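Local structure of heptaprenyl diphosphate synthase (HEPPP synthase) subunit 1 family protein (Staphylococcus aureus, 5H9D) at residues Ala124-Lys127 and Ile128-Phe132; Leu107-Ser110 and Leu111-Ala115; Ser54-His57 and Leu58-Thr62. The protein probably serves as the small, non-catalytic partner of a two-chain prenyltransferase that builds heptaprenyl diphosphate, the precursor of the menaquinone side chain. One frame throughout, in Å; residues are numbered along the deposited sequence.

Interaction 1: Ala124-Lys127 and Ile128-Phe132; sequences AIVK and IETLF
Thr130 folds its hydroxyl back onto the preceding turn of its helix, and OG1 donates to the carbonyl oxygen of Val126, with OG1 2.5 Å from Val126 O. The torsion explains the reach: with chi1 at 58°, OG1 lies between the backbone N and the carbonyl carbon, the side that faces the carbonyl of the preceding turn. It approaches from above the carbonyl plane of Val126 and uses no in-plane lone pair, while the backbone bond to the same oxygen, from Thr130 N, is weak and strongly bent. The hydroxyl gives Val126 O a second donor beside that weak one, and it satisfies its own buried OH within the helix, which suits threonine here. The two side chains meet at a slant, Val126 CG1 coming within 3.6 Å of Thr130 OG1; Tyr150 packs against both residues.

The backbone bonds that start two and one residues earlier, at Ala124 and Ile125, are straighter. Ile128 N meets Ala124 O at 2.7 Å in an almost straight bond (174°), and CG1 of Ile128 passes 3.4 Å from Ala124 O. The small alanine and the branched isoleucine pack on helix 91-112, Ala124 on Leu107 and Ile128 on Lys108. Lys127 turns to the same helix, its chain bending at chi2 and taking its ammonium group to Glu103. Glu129 N binds Ile125 O at 2.9 Å, and Glu129 sends its carboxylate away from this turn to Lys166 and Tyr168. The apolar residues pack against neighbouring elements, and the charged ends are paired with partners beyond the turn. The bond from a threonine hydroxyl to the carbonyl four residues back is a familiar feature of alpha-helices, here in helix 118-140 of this all-helical fold.

Interaction 2: Leu107-Ser110 and Leu111-Ala115; sequences LKSS and LHHQA
A Schellman motif ends helix 91-112, with Gln114 at positive phi (41°) as its C-prime residue. Ala115 N reaches back to Ser110 O at 3.1 Å, and inside it Gln114 N bonds to Leu111 O at 3.2 Å. Before the end the helical bonds are regular, His112 N lying 2.8 Å from Lys108 O.

The side chain of His113 joins in as the chain leaves helical geometry. Its ND1 gives a hydrogen bond to Ser109 O at 2.8 Å, and His113 N binds that oxygen at 2.9 Å, the two donors arriving from opposite faces of the carbonyl plane. Ser109 O lies at the ring's edge, tilted slightly out of its plane. With CG anti to the carbonyl carbon (chi1 -68°), the ring folds back along the helix, close enough for a weak bond between ND1 and Ser109 OG. His112 brings ND1, not its ring face, over the centre of one face of the His113 ring.

Small serines suit the outer side, where the chain of farnesyl pyrophosphate synthetase packs: Ser110 OG is hydrogen-bonded to Asp25 of that chain and to Glu106 O one turn back, and Ser109 OG makes a weak bond to the same Asp25. Leu111 instead packs inward on Ile121 and Ile128 of helix 118-140. The arrangement is typical of a Schellman C-cap, reinforced here by a histidine side chain and placed at a subunit interface.

Interaction 3: Ser54-His57 and Leu58-Thr62; sequences SMRH and LDDIT
Four successive backbone bonds, each from an amide to the carbonyl four residues back, run from Ser54-His57 to Leu58-Ile61 in helix 43-65, the shortest joining Leu58 N to Ser54 O at 2.8 Å and the longest Ile61 N to His57 O at 3.2 Å.

Met55 and Leu58 make the apolar contact. The methionine chain bends at chi2 and chi3, which swings its terminal methyl round to Leu58, Met55 CE lying 3.9 Å from Leu58 CD1 as the two chains cross at a slant. A flexible thioether suits a place where it must also fill against Asn105 and Lys108 of helix 91-112, and Leu58 reaches both Ile71 of helix 70-88 and Asn111 of the farnesyl pyrophosphate synthetase chain. One turn further on, Ile61 CG1 lies 3.4 Å from His57 O.

The polar side is different. Arg56 and Asp60 lie alongside each other and point the same way, yet only aliphatic CG of the arginine meets the acid, 3.7 Å from Asp60 OD2. Their charged groups do not touch: Arg56 NE is 5.9 Å from Asp60 OD2, and the guanidinium turns instead to Asp52, one turn earlier. The arginine leaves the helix with chi1 at 179° and bends at chi3, bringing its guanidinium to that acid. Asp60 packs beside Lys167, while Asp59 sends OD2 to Lys108 and Lys167 in two salt bridges.

The chemistry implies that Lys108 and Lys167 would both probably favour the ionised form of Asp59, which joins helix 43-65 to helix 91-112 through Lys108 and to a loop through Lys167.

The three contacts lie on three helices of one bundle, their centres 14 to 16 Å apart. Interaction 2, on helix 91-112, touches both others: Lys127 CB meets Leu107 CD1 at 3.7 Å and Ile128 CD1 meets Leu111 CD1 at 3.9 Å, whereas Lys108 NZ crosses to Asp59 OD2 of interaction 3 in a salt bridge of 2.5 Å. Interactions 1 and 3 meet more lightly, where Phe132 CE2 lies 4.1 Å from Met55 CG. Interactions 2 and 3 also border the chain of farnesyl pyrophosphate synthetase, while interaction 1 is not touched by it. Mainly apolar packing joins 107-115 to 124-132, and a salt bridge together with packing of Met55 joins it to 54-62.

Interaction 1: Ala124-Lys127 and Ile128-Phe132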
loop_
_atom_site.group_PDB
_atom_site.type_symbol
_atom_site.label_atom_id
_atom_site.label_comp_id
_atom_site.label_asym_id
_atom_site.label_seq_id
_atom_site.Cartn_x
_atom_site.Cartn_y
_atom_site.Cartn_z
ATOM N N ALA C 124 7.989 -20.159 17.257
ATOM C CA ALA C 124 7.482 -18.942 16.635
ATOM C C ALA C 124 8.089 -17.700 17.268
ATOM O O ALA C 124 8.506 -16.765 16.564
ATOM C CB ALA C 124 5.951 -18.906 16.728
ATOM N N ILE C 125 8.157 -17.712 18.600
ATOM C CA ILE C 125 8.705 -16.603 19.376
ATOM C C ILE C 125 10.164 -16.298 19.046
ATOM O O ILE C 125 10.542 -15.145 18.879
ATOM C CB ILE C 125 8.597 -16.881 20.878
ATOM C CG1 ILE C 125 7.134 -16.891 21.290
ATOM C CG2 ILE C 125 9.333 -15.827 21.672
ATOM C CD1 ILE C 125 6.952 -17.286 22.724
ATOM N N VAL C 126 10.994 -17.326 18.945
ATOM C CA VAL C 126 12.388 -17.068 18.645
ATOM C C VAL C 126 12.467 -16.356 17.314
ATOM O O VAL C 126 13.119 -15.314 17.213
ATOM C CB VAL C 126 13.221 -18.376 18.634
ATOM C CG1 VAL C 126 14.626 -18.108 18.087
ATOM C CG2 VAL C 126 13.321 -18.916 20.065
ATOM N N LYS C 127 11.763 -16.918 16.321
ATOM C CA LYS C 127 11.691 -16.401 14.955
ATOM C C LYS C 127 11.221 -14.963 14.973
ATOM O O LYS C 127 11.950 -14.057 14.534
ATOM C CB LYS C 127 10.693 -17.200 14.117
ATOM C CG LYS C 127 11.051 -18.634 13.778
ATOM C CD LYS C 127 11.921 -18.736 12.584
ATOM C CE LYS C 127 12.000 -20.174 12.169
ATOM N NZ LYS C 127 11.330 -20.392 10.843
ATOM N N ILE C 128 10.003 -14.741 15.463
ATOM C CA ILE C 128 9.494 -13.381 15.500
ATOM C C ILE C 128 10.508 -12.422 16.158
ATOM O O ILE C 128 10.758 -11.309 15.667
ATOM C CB ILE C 128 8.159 -13.294 16.276
ATOM C CG1 ILE C 128 7.031 -13.919 15.465
ATOM C CG2 ILE C 128 7.855 -11.876 16.634
ATOM C CD1 ILE C 128 5.728 -14.068 16.261
ATOM N N GLU C 129 11.127 -12.861 17.246
ATOM C CA GLU C 129 12.052 -11.994 17.947
ATOM C C GLU C 129 13.491 -11.857 17.460
ATOM O O GLU C 129 14.153 -10.919 17.833
ATOM C CB GLU C 129 12.069 -12.381 19.396
ATOM C CG GLU C 129 11.977 -11.194 20.266
ATOM C CD GLU C 129 10.608 -10.576 20.228
ATOM O OE1 GLU C 129 9.630 -11.285 20.582
ATOM O OE2 GLU C 129 10.521 -9.384 19.843
ATOM N N THR C 130 13.957 -12.757 16.603
ATOM C CA THR C 130 15.342 -12.738 16.125
ATOM C C THR C 130 15.529 -12.727 14.610
ATOM O O THR C 130 16.556 -12.275 14.110
ATOM C CB THR C 130 16.119 -13.988 16.656
ATOM O OG1 THR C 130 15.450 -15.189 16.231
ATOM C CG2 THR C 130 16.201 -13.973 18.173
ATOM N N LEU C 131 14.527 -13.240 13.898
ATOM C CA LEU C 131 14.538 -13.350 12.443
ATOM C C LEU C 131 15.049 -12.134 11.697
ATOM O O LEU C 131 15.955 -12.275 10.881
ATOM C CB LEU C 131 13.145 -13.711 11.955
ATOM C CG LEU C 131 13.009 -14.431 10.612
ATOM C CD1 LEU C 131 13.956 -15.638 10.563
ATOM C CD2 LEU C 131 11.545 -14.872 10.415
ATOM N N PHE C 132 14.515 -10.941 11.943
ATOM C CA PHE C 132 15.039 -9.805 11.195
ATOM C C PHE C 132 16.510 -9.554 11.449
ATOM O O PHE C 132 17.272 -9.409 10.508
ATOM C CB PHE C 132 14.239 -8.529 11.447
ATOM C CG PHE C 132 12.850 -8.582 10.886
ATOM C CD1 PHE C 132 12.585 -9.331 9.736
ATOM C CD2 PHE C 132 11.796 -7.927 11.528
ATOM C CE1 PHE C 132 11.303 -9.435 9.239
ATOM C CE2 PHE C 132 10.507 -8.026 11.031
ATOM C CZ PHE C 132 10.260 -8.787 9.881
#

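Interaction 2: Leu107-Ser110 and Leu111-Ala115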
loop_
_atom_site.group_PDB
_atom_site.type_symbol
_atom_site.label_atom_id
_atom_site.label_comp_id
_atom_site.label_asym_id
_atom_site.label_seq_id
_atom_site.Cartn_x
_atom_site.Cartn_y
_atom_site.Cartn_z
ATOM N N LEU C 107 3.376 -16.307 11.280
ATOM C CA LEU C 107 3.460 -16.789 12.648
ATOM C C LEU C 107 2.557 -15.995 13.585
ATOM O O LEU C 107 1.829 -16.596 14.357
ATOM C CB LEU C 107 4.901 -16.782 13.155
ATOM C CG LEU C 107 5.838 -17.750 12.417
ATOM C CD1 LEU C 107 7.295 -17.441 12.747
ATOM C CD2 LEU C 107 5.496 -19.152 12.770
ATOM N N LYS C 108 2.579 -14.658 13.524
ATOM C CA LYS C 108 1.694 -13.864 14.395
ATOM C C LYS C 108 0.227 -14.248 14.155
ATOM O O LYS C 108 -0.540 -14.393 15.107
ATOM C CB LYS C 108 1.880 -12.360 14.177
ATOM C CG LYS C 108 3.124 -11.771 14.822
ATOM C CD LYS C 108 3.393 -10.324 14.426
ATOM C CE LYS C 108 4.726 -9.850 15.027
ATOM N NZ LYS C 108 5.226 -8.488 14.562
ATOM N N SER C 109 -0.164 -14.429 12.899
ATOM C CA SER C 109 -1.540 -14.826 12.603
ATOM C C SER C 109 -1.861 -16.162 13.283
ATOM O O SER C 109 -2.940 -16.346 13.872
ATOM C CB SER C 109 -1.751 -14.971 11.102
ATOM O OG SER C 109 -3.081 -15.352 10.824
ATOM N N SER C 110 -0.920 -17.091 13.183
ATOM C CA SER C 110 -1.082 -18.382 13.786
ATOM C C SER C 110 -1.237 -18.261 15.311
ATOM O O SER C 110 -2.046 -18.968 15.918
ATOM C CB SER C 110 0.121 -19.263 13.421
ATOM O OG SER C 110 0.077 -19.672 12.065
ATOM N N LEU C 111 -0.461 -17.379 15.935
ATOM C CA LEU C 111 -0.555 -17.179 17.389
ATOM C C LEU C 111 -1.902 -16.573 17.746
ATOM O O LEU C 111 -2.591 -17.040 18.639
ATOM C CB LEU C 111 0.575 -16.267 17.912
ATOM C CG LEU C 111 1.960 -16.930 17.991
ATOM C CD1 LEU C 111 3.009 -15.899 18.377
ATOM C CD2 LEU C 111 1.924 -18.089 19.013
ATOM N N HIS C 112 -2.280 -15.540 17.022
ATOM C CA HIS C 112 -3.547 -14.894 17.264
ATOM C C HIS C 112 -4.702 -15.910 17.168
ATOM O O HIS C 112 -5.607 -15.897 18.012
ATOM C CB HIS C 112 -3.738 -13.738 16.258
ATOM C CG HIS C 112 -4.969 -12.922 16.503
ATOM N ND1 HIS C 112 -6.169 -13.169 15.869
ATOM C CD2 HIS C 112 -5.214 -11.927 17.388
ATOM C CE1 HIS C 112 -7.102 -12.371 16.356
ATOM N NE2 HIS C 112 -6.546 -11.608 17.280
ATOM N N HIS C 113 -4.659 -16.795 16.171
ATOM C CA HIS C 113 -5.729 -17.766 15.976
ATOM C C HIS C 113 -5.639 -19.080 16.757
ATOM O O HIS C 113 -6.208 -20.102 16.333
ATOM C CB HIS C 113 -5.897 -18.077 14.483
ATOM C CG HIS C 113 -6.432 -16.928 13.680
ATOM N ND1 HIS C 113 -5.620 -16.071 12.969
ATOM C CD2 HIS C 113 -7.697 -16.458 13.531
ATOM C CE1 HIS C 113 -6.361 -15.119 12.421
ATOM N NE2 HIS C 113 -7.623 -15.330 12.748
ATOM N N GLN C 114 -4.955 -19.041 17.906
ATOM C CA GLN C 114 -4.802 -20.213 18.768
ATOM C C GLN C 114 -4.550 -21.462 17.907
ATOM O O GLN C 114 -5.164 -22.519 18.123
ATOM C CB GLN C 114 -6.080 -20.450 19.586
ATOM C CG GLN C 114 -6.737 -19.223 20.151
ATOM C CD GLN C 114 -5.955 -18.622 21.278
ATOM O OE1 GLN C 114 -6.086 -19.025 22.436
ATOM N NE2 GLN C 114 -5.113 -17.653 20.946
ATOM N N ALA C 115 -3.654 -21.352 16.936
ATOM C CA ALA C 115 -3.388 -22.481 16.061
ATOM C C ALA C 115 -2.090 -23.243 16.315
ATOM O O ALA C 115 -1.871 -24.259 15.693
ATOM C CB ALA C 115 -3.437 -22.014 14.622
#

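Interaction 3: Ser54-His57 and Leu58-Thr62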
loop_
_atom_site.group_PDB
_atom_site.type_symbol
_atom_site.label_atom_id
_atom_site.label_comp_id
_atom_site.label_asym_id
_atom_site.label_seq_id
_atom_site.Cartn_x
_atom_site.Cartn_y
_atom_site.Cartn_z
ATOM N N SER C 54 7.871 -0.762 12.063
ATOM C CA SER C 54 6.516 -0.705 11.538
ATOM C C SER C 54 5.727 -1.891 12.080
ATOM O O SER C 54 4.659 -1.714 12.689
ATOM C CB SER C 54 6.523 -0.697 10.012
ATOM O OG SER C 54 7.332 -1.732 9.493
ATOM N N MET C 55 6.282 -3.087 11.886
ATOM C CA MET C 55 5.676 -4.329 12.352
ATOM C C MET C 55 5.200 -4.262 13.820
ATOM O O MET C 55 4.053 -4.586 14.130
ATOM C CB MET C 55 6.678 -5.469 12.173
ATOM C CG MET C 55 7.045 -5.807 10.716
ATOM S SD MET C 55 5.682 -6.545 9.872
ATOM C CE MET C 55 4.933 -5.105 9.021
ATOM N N ARG C 56 6.069 -3.824 14.728
ATOM C CA ARG C 56 5.666 -3.729 16.138
ATOM C C ARG C 56 4.644 -2.603 16.366
ATOM O O ARG C 56 3.845 -2.660 17.317
ATOM C CB ARG C 56 6.887 -3.524 17.035
ATOM C CG ARG C 56 6.520 -3.392 18.504
ATOM C CD ARG C 56 7.731 -3.355 19.435
ATOM N NE ARG C 56 8.657 -4.457 19.177
ATOM C CZ ARG C 56 9.720 -4.358 18.385
ATOM N NH1 ARG C 56 9.987 -3.198 17.789
ATOM N NH2 ARG C 56 10.500 -5.417 18.176
ATOM N N HIS C 57 4.667 -1.590 15.485
ATOM C CA HIS C 57 3.739 -0.471 15.584
ATOM C C HIS C 57 2.350 -0.911 15.198
ATOM O O HIS C 57 1.393 -0.605 15.889
ATOM C CB HIS C 57 4.166 0.686 14.697
ATOM C CG HIS C 57 3.433 1.963 14.986
ATOM N ND1 HIS C 57 3.277 2.455 16.263
ATOM C CD2 HIS C 57 2.846 2.866 14.166
ATOM C CE1 HIS C 57 2.630 3.605 16.222
ATOM N NE2 HIS C 57 2.357 3.877 14.959
ATOM N N LEU C 58 2.244 -1.653 14.104
ATOM C CA LEU C 58 0.945 -2.149 13.650
ATOM C C LEU C 58 0.434 -3.188 14.638
ATOM O O LEU C 58 -0.774 -3.350 14.822
ATOM C CB LEU C 58 1.055 -2.749 12.227
ATOM C CG LEU C 58 1.520 -1.810 11.091
ATOM C CD1 LEU C 58 2.060 -2.599 9.957
ATOM C CD2 LEU C 58 0.397 -0.919 10.619
ATOM N N ASP C 59 1.350 -3.899 15.280
ATOM C CA ASP C 59 0.929 -4.887 16.260
ATOM C C ASP C 59 0.177 -4.168 17.349
ATOM O O ASP C 59 -0.965 -4.496 17.664
ATOM C CB ASP C 59 2.125 -5.574 16.893
ATOM C CG ASP C 59 2.498 -6.849 16.190
ATOM O OD1 ASP C 59 1.563 -7.541 15.724
ATOM O OD2 ASP C 59 3.712 -7.159 16.122
ATOM N N ASP C 60 0.851 -3.163 17.896
ATOM C CA ASP C 60 0.351 -2.329 18.982
ATOM C C ASP C 60 -0.970 -1.625 18.774
ATOM O O ASP C 60 -1.714 -1.431 19.723
ATOM C CB ASP C 60 1.406 -1.287 19.356
ATOM C CG ASP C 60 2.649 -1.920 19.951
ATOM O OD1 ASP C 60 2.518 -3.023 20.544
ATOM O OD2 ASP C 60 3.744 -1.324 19.842
ATOM N N ILE C 61 -1.253 -1.217 17.545
ATOM C CA ILE C 61 -2.490 -0.523 17.253
ATOM C C ILE C 61 -3.719 -1.259 17.790
ATOM O O ILE C 61 -4.630 -0.642 18.328
ATOM C CB ILE C 61 -2.591 -0.274 15.723
ATOM C CG1 ILE C 61 -1.651 0.888 15.353
ATOM C CG2 ILE C 61 -4.037 -0.007 15.302
ATOM C CD1 ILE C 61 -1.242 0.922 13.902
ATOM N N THR C 62 -3.727 -2.576 17.685
ATOM C CA THR C 62 -4.866 -3.346 18.151
ATOM C C THR C 62 -4.823 -3.657 19.664
ATOM O O THR C 62 -5.851 -3.982 20.266
ATOM C CB THR C 62 -4.998 -4.660 17.323
ATOM O OG1 THR C 62 -4.696 -4.399 15.946
ATOM C CG2 THR C 62 -6.413 -5.169 17.359
#